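Serine protease inhibitor (Schistosoma haematobium, PDB 3STO) probably inhibits serine endopeptidases as a serpin of a parasitic blood fluke. Local coordinates at residues Pro181-Tyr193 against Asn332-Asn344. Numbering follows the deposited sequence.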
loop_
_atom_site.group_PDB
_atom_site.type_symbol
_atom_site.label_atom_id
_atom_site.label_comp_id
_atom_site.label_asym_id
_atom_site.label_seq_id
_atom_site.Cartn_x
_atom_site.Cartn_y
_atom_site.Cartn_z
ATOM N N PRO A 181 -0.193 20.511 -13.721
ATOM C CA PRO A 181 0.725 21.535 -14.242
ATOM C C PRO A 181 0.681 21.646 -15.754
ATOM O O PRO A 181 -0.156 21.027 -16.412
ATOM C CB PRO A 181 2.116 21.028 -13.815
ATOM C CG PRO A 181 1.843 19.843 -12.841
ATOM C CD PRO A 181 0.364 19.853 -12.535
ATOM N N ASP A 182 1.584 22.447 -16.297
ATOM C CA ASP A 182 1.730 22.557 -17.738
ATOM C C ASP A 182 3.177 22.223 -18.087
ATOM O O ASP A 182 4.090 22.425 -17.272
ATOM C CB ASP A 182 1.340 23.959 -18.223
ATOM N N ASP A 183 3.383 21.694 -19.286
ATOM C CA ASP A 183 4.699 21.206 -19.667
ATOM C C ASP A 183 4.939 19.874 -18.952
ATOM O O ASP A 183 6.072 19.507 -18.638
ATOM C CB ASP A 183 5.783 22.231 -19.311
ATOM C CG ASP A 183 5.776 23.440 -20.240
ATOM O OD1 ASP A 183 5.486 23.263 -21.444
ATOM O OD2 ASP A 183 6.063 24.568 -19.772
ATOM N N THR A 184 3.853 19.155 -18.690
ATOM C CA THR A 184 3.951 17.835 -18.091
ATOM C C THR A 184 4.137 16.774 -19.175
ATOM O O THR A 184 3.331 16.670 -20.095
ATOM C CB THR A 184 2.717 17.519 -17.180
ATOM O OG1 THR A 184 2.881 18.179 -15.917
ATOM C CG2 THR A 184 2.581 16.008 -16.938
ATOM N N ALA A 185 5.197 15.984 -19.055
ATOM C CA ALA A 185 5.464 14.892 -19.989
ATOM C C ALA A 185 4.766 13.588 -19.598
ATOM O O ALA A 185 4.124 12.941 -20.420
ATOM C CB ALA A 185 6.977 14.660 -20.110
HETATM N N MSE A 186 4.912 13.195 -18.336
HETATM C CA MSE A 186 4.464 11.876 -17.916
HETATM C C MSE A 186 4.117 11.799 -16.448
HETATM O O MSE A 186 4.843 12.322 -15.590
HETATM C CB MSE A 186 5.525 10.826 -18.241
HETATM C CG MSE A 186 5.150 9.421 -17.765
HETATM SE SE MSE A 186 6.381 8.018 -18.440
HETATM C CE MSE A 186 8.064 9.016 -18.350
ATOM N N ILE A 187 2.997 11.145 -16.175
ATOM C CA ILE A 187 2.556 10.913 -14.810
ATOM C C ILE A 187 2.233 9.443 -14.568
ATOM O O ILE A 187 1.531 8.803 -15.356
ATOM C CB ILE A 187 1.326 11.730 -14.497
ATOM C CG1 ILE A 187 1.697 13.224 -14.402
ATOM C CG2 ILE A 187 0.673 11.203 -13.202
ATOM C CD1 ILE A 187 0.518 14.118 -14.060
ATOM N N LEU A 188 2.789 8.907 -13.496
ATOM C CA LEU A 188 2.478 7.548 -13.044
ATOM C C LEU A 188 1.549 7.607 -11.830
ATOM O O LEU A 188 1.764 8.418 -10.907
ATOM C CB LEU A 188 3.746 6.804 -12.651
ATOM C CG LEU A 188 4.861 6.618 -13.674
ATOM C CD1 LEU A 188 6.055 5.959 -12.994
ATOM C CD2 LEU A 188 4.359 5.787 -14.814
ATOM N N VAL A 189 0.525 6.756 -11.860
ATOM C CA VAL A 189 -0.512 6.676 -10.835
ATOM C C VAL A 189 -0.688 5.215 -10.384
ATOM O O VAL A 189 -1.014 4.340 -11.178
ATOM C CB VAL A 189 -1.884 7.236 -11.331
ATOM C CG1 VAL A 189 -2.880 7.287 -10.189
ATOM C CG2 VAL A 189 -1.735 8.636 -11.889
ATOM N N ASN A 190 -0.433 4.948 -9.110
ATOM C CA ASN A 190 -0.696 3.625 -8.546
ATOM C C ASN A 190 -1.948 3.564 -7.630
ATOM O O ASN A 190 -2.178 4.421 -6.782
ATOM C CB ASN A 190 0.539 3.033 -7.831
ATOM C CG ASN A 190 0.253 1.626 -7.272
ATOM O OD1 ASN A 190 0.036 1.434 -6.067
ATOM N ND2 ASN A 190 0.207 0.647 -8.163
ATOM N N VAL A 191 -2.762 2.550 -7.865
ATOM C CA VAL A 191 -3.948 2.276 -7.086
ATOM C C VAL A 191 -3.849 0.864 -6.516
ATOM O O VAL A 191 -3.559 -0.107 -7.238
ATOM C CB VAL A 191 -5.224 2.364 -7.945
ATOM C CG1 VAL A 191 -6.421 1.817 -7.177
ATOM C CG2 VAL A 191 -5.469 3.794 -8.407
ATOM N N PHE A 192 -4.080 0.734 -5.219
ATOM C CA PHE A 192 -4.066 -0.601 -4.630
ATOM C C PHE A 192 -5.335 -0.842 -3.841
ATOM O O PHE A 192 -5.527 -0.301 -2.745
ATOM C CB PHE A 192 -2.850 -0.787 -3.743
ATOM C CG PHE A 192 -2.455 -2.223 -3.544
ATOM C CD1 PHE A 192 -2.968 -2.960 -2.470
ATOM C CD2 PHE A 192 -1.540 -2.829 -4.415
ATOM C CE1 PHE A 192 -2.574 -4.287 -2.285
ATOM C CE2 PHE A 192 -1.131 -4.145 -4.235
ATOM C CZ PHE A 192 -1.640 -4.883 -3.171
ATOM N N TYR A 193 -6.198 -1.658 -4.424
ATOM C CA TYR A 193 -7.519 -1.883 -3.863
ATOM C C TYR A 193 -7.593 -3.273 -3.225
ATOM O O TYR A 193 -7.441 -4.303 -3.898
ATOM C CB TYR A 193 -8.578 -1.716 -4.963
ATOM C CG TYR A 193 -10.021 -1.633 -4.514
ATOM C CD1 TYR A 193 -10.484 -0.552 -3.795
ATOM C CD2 TYR A 193 -10.931 -2.629 -4.855
ATOM C CE1 TYR A 193 -11.826 -0.466 -3.409
ATOM C CE2 TYR A 193 -12.266 -2.561 -4.479
ATOM C CZ TYR A 193 -12.712 -1.476 -3.763
ATOM O OH TYR A 193 -14.044 -1.409 -3.389
ATOM N N ASN A 332 11.591 10.047 -28.827
ATOM C CA ASN A 332 11.591 11.457 -28.445
ATOM C C ASN A 332 12.301 11.633 -27.104
ATOM O O ASN A 332 11.857 11.113 -26.072
ATOM C CB ASN A 332 10.166 12.033 -28.416
ATOM C CG ASN A 332 9.385 11.746 -29.702
ATOM O OD1 ASN A 332 8.158 11.568 -29.682
ATOM N ND2 ASN A 332 10.098 11.692 -30.827
ATOM N N PRO A 333 13.429 12.344 -27.109
ATOM C CA PRO A 333 14.157 12.461 -25.844
ATOM C C PRO A 333 13.457 13.479 -24.942
ATOM O O PRO A 333 12.478 14.126 -25.362
ATOM C CB PRO A 333 15.542 12.948 -26.287
ATOM C CG PRO A 333 15.253 13.763 -27.501
ATOM C CD PRO A 333 14.069 13.108 -28.194
ATOM N N ASN A 334 13.943 13.605 -23.713
ATOM C CA ASN A 334 13.286 14.458 -22.731
ATOM C C ASN A 334 12.028 13.875 -22.084
ATOM O O ASN A 334 11.421 14.547 -21.268
ATOM C CB ASN A 334 12.940 15.826 -23.330
ATOM C CG ASN A 334 14.160 16.598 -23.756
ATOM O OD1 ASN A 334 15.216 16.526 -23.114
ATOM N ND2 ASN A 334 14.030 17.346 -24.849
ATOM N N LEU A 335 11.611 12.666 -22.459
ATOM C CA LEU A 335 10.579 11.990 -21.686
ATOM C C LEU A 335 11.141 11.669 -20.310
ATOM O O LEU A 335 12.170 10.993 -20.191
ATOM C CB LEU A 335 10.110 10.688 -22.328
ATOM C CG LEU A 335 8.953 10.035 -21.562
ATOM C CD1 LEU A 335 7.705 10.904 -21.550
ATOM C CD2 LEU A 335 8.643 8.681 -22.118
ATOM N N TYR A 336 10.478 12.177 -19.280
ATOM C CA TYR A 336 10.806 11.792 -17.913
ATOM C C TYR A 336 9.537 11.827 -17.081
ATOM O O TYR A 336 8.492 12.315 -17.535
ATOM C CB TYR A 336 11.842 12.726 -17.307
ATOM C CG TYR A 336 11.292 14.112 -17.082
ATOM C CD1 TYR A 336 11.098 14.988 -18.155
ATOM C CD2 TYR A 336 10.957 14.549 -15.793
ATOM C CE1 TYR A 336 10.613 16.260 -17.955
ATOM C CE2 TYR A 336 10.460 15.816 -15.578
ATOM C CZ TYR A 336 10.290 16.667 -16.661
ATOM O OH TYR A 336 9.799 17.924 -16.447
ATOM N N VAL A 337 9.618 11.313 -15.858
ATOM C CA VAL A 337 8.430 11.237 -15.030
ATOM C C VAL A 337 8.273 12.516 -14.213
ATOM O O VAL A 337 9.167 12.870 -13.449
ATOM C CB VAL A 337 8.465 9.987 -14.130
ATOM C CG1 VAL A 337 7.347 10.060 -13.060
ATOM C CG2 VAL A 337 8.324 8.737 -14.987
ATOM N N ASN A 338 7.151 13.218 -14.377
ATOM C CA ASN A 338 6.914 14.434 -13.597
ATOM C C ASN A 338 6.389 14.087 -12.204
ATOM O O ASN A 338 6.877 14.612 -11.201
ATOM C CB ASN A 338 5.899 15.341 -14.291
ATOM C CG ASN A 338 6.404 15.899 -15.584
ATOM O OD1 ASN A 338 6.281 15.265 -16.644
ATOM N ND2 ASN A 338 6.982 17.099 -15.516
ATOM N N GLU A 339 5.387 13.209 -12.146
ATOM C CA GLU A 339 4.758 12.840 -10.872
ATOM C C GLU A 339 4.550 11.327 -10.748
ATOM O O GLU A 339 4.264 10.630 -11.724
ATOM C CB GLU A 339 3.417 13.548 -10.693
ATOM C CG GLU A 339 3.420 15.010 -11.081
ATOM C CD GLU A 339 2.038 15.656 -10.969
ATOM O OE1 GLU A 339 1.312 15.367 -9.987
ATOM O OE2 GLU A 339 1.675 16.454 -11.867
ATOM N N PHE A 340 4.709 10.834 -9.534
ATOM C CA PHE A 340 4.577 9.435 -9.251
ATOM C C PHE A 340 3.724 9.432 -7.974
ATOM O O PHE A 340 4.165 9.796 -6.885
ATOM C CB PHE A 340 5.965 8.822 -9.073
ATOM C CG PHE A 340 5.978 7.320 -8.899
ATOM C CD1 PHE A 340 4.946 6.662 -8.288
ATOM C CD2 PHE A 340 7.046 6.569 -9.346
ATOM C CE1 PHE A 340 4.975 5.287 -8.106
ATOM C CE2 PHE A 340 7.076 5.189 -9.169
ATOM C CZ PHE A 340 6.030 4.555 -8.539
ATOM N N ILE A 341 2.468 9.055 -8.148
ATOM C CA ILE A 341 1.456 9.287 -7.146
ATOM C C ILE A 341 0.782 7.984 -6.800
ATOM O O ILE A 341 0.366 7.255 -7.700
ATOM C CB ILE A 341 0.381 10.310 -7.648
ATOM C CG1 ILE A 341 0.998 11.698 -7.833
ATOM C CG2 ILE A 341 -0.724 10.467 -6.648
ATOM C CD1 ILE A 341 0.136 12.619 -8.673
ATOM N N GLN A 342 0.689 7.702 -5.494
ATOM C CA GLN A 342 -0.142 6.605 -4.989
ATOM C C GLN A 342 -1.402 7.142 -4.272
ATOM O O GLN A 342 -1.333 8.015 -3.415
ATOM C CB GLN A 342 0.651 5.636 -4.092
ATOM C CG GLN A 342 -0.201 4.487 -3.572
ATOM C CD GLN A 342 0.597 3.512 -2.713
ATOM O OE1 GLN A 342 0.887 3.785 -1.546
ATOM N NE2 GLN A 342 0.956 2.372 -3.287
ATOM N N THR A 343 -2.555 6.640 -4.663
ATOM C CA THR A 343 -3.776 7.056 -4.047
ATOM C C THR A 343 -4.416 5.819 -3.409
ATOM O O THR A 343 -4.600 4.790 -4.084
ATOM C CB THR A 343 -4.700 7.765 -5.043
ATOM O OG1 THR A 343 -5.950 8.074 -4.399
ATOM C CG2 THR A 343 -4.965 6.902 -6.239
ATOM N N ASN A 344 -4.704 5.923 -2.104
ATOM C CA ASN A 344 -5.130 4.788 -1.271
ATOM C C ASN A 344 -6.470 5.039 -0.561
ATOM O O ASN A 344 -6.843 6.177 -0.257
ATOM C CB ASN A 344 -4.067 4.458 -0.200
ATOM C CG ASN A 344 -2.698 4.146 -0.786
ATOM O OD1 ASN A 344 -2.492 3.079 -1.355
ATOM N ND2 ASN A 344 -1.751 5.080 -0.644
#
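Leu188 N donates a hydrogen bond to Glu339 O (2.9 Å) and Leu188 O accepts one from Ile341 N; two residues on, Asn190 repeats the pattern with Ile341 O and Thr343 N, pairing strands 186-193 and 339-344 in parallel, their axes approaching to 4.7 Å. At the start of the ladder a side-chain carbonyl replaces a backbone one as acceptor for Met186 N: Asn338 OD1 takes this amide nearly straight (3.0 Å), in the plane of the Asn338 side-chain carbonyl, and Ala185 N more bent, from above that plane, while Asn338 N returns a bond to Met186 O. This double grip fixes the amide. On the face of Leu188 and Asn190, Gln342 NE2 reaches Asn190 OD1 (3.1 Å), the amide planes 44° apart; CG is anti to the backbone N in both (chi1 near 180°), which on one face of a parallel pair sends both chains the same way. Gln342 NE2 also binds Cys42 O, and Thr41 OG1 holds its OE1. Apolar packing continues along this face: Leu188 CD1 makes an off-centre CH-pi contact with the Phe340 ring (4.3 Å to the centroid), and selenomethionine Met186 bends (chi3 37°) to lay CE against Val337 CG2 and Leu335 CG. Helix 43-55 packs on Asn190, Phe340 and Gln342. These are strands 3A and 5A of serpin β-sheet A, paired directly where, in inhibitory serpins, the cleaved reactive-centre loop would insert as strand 4A.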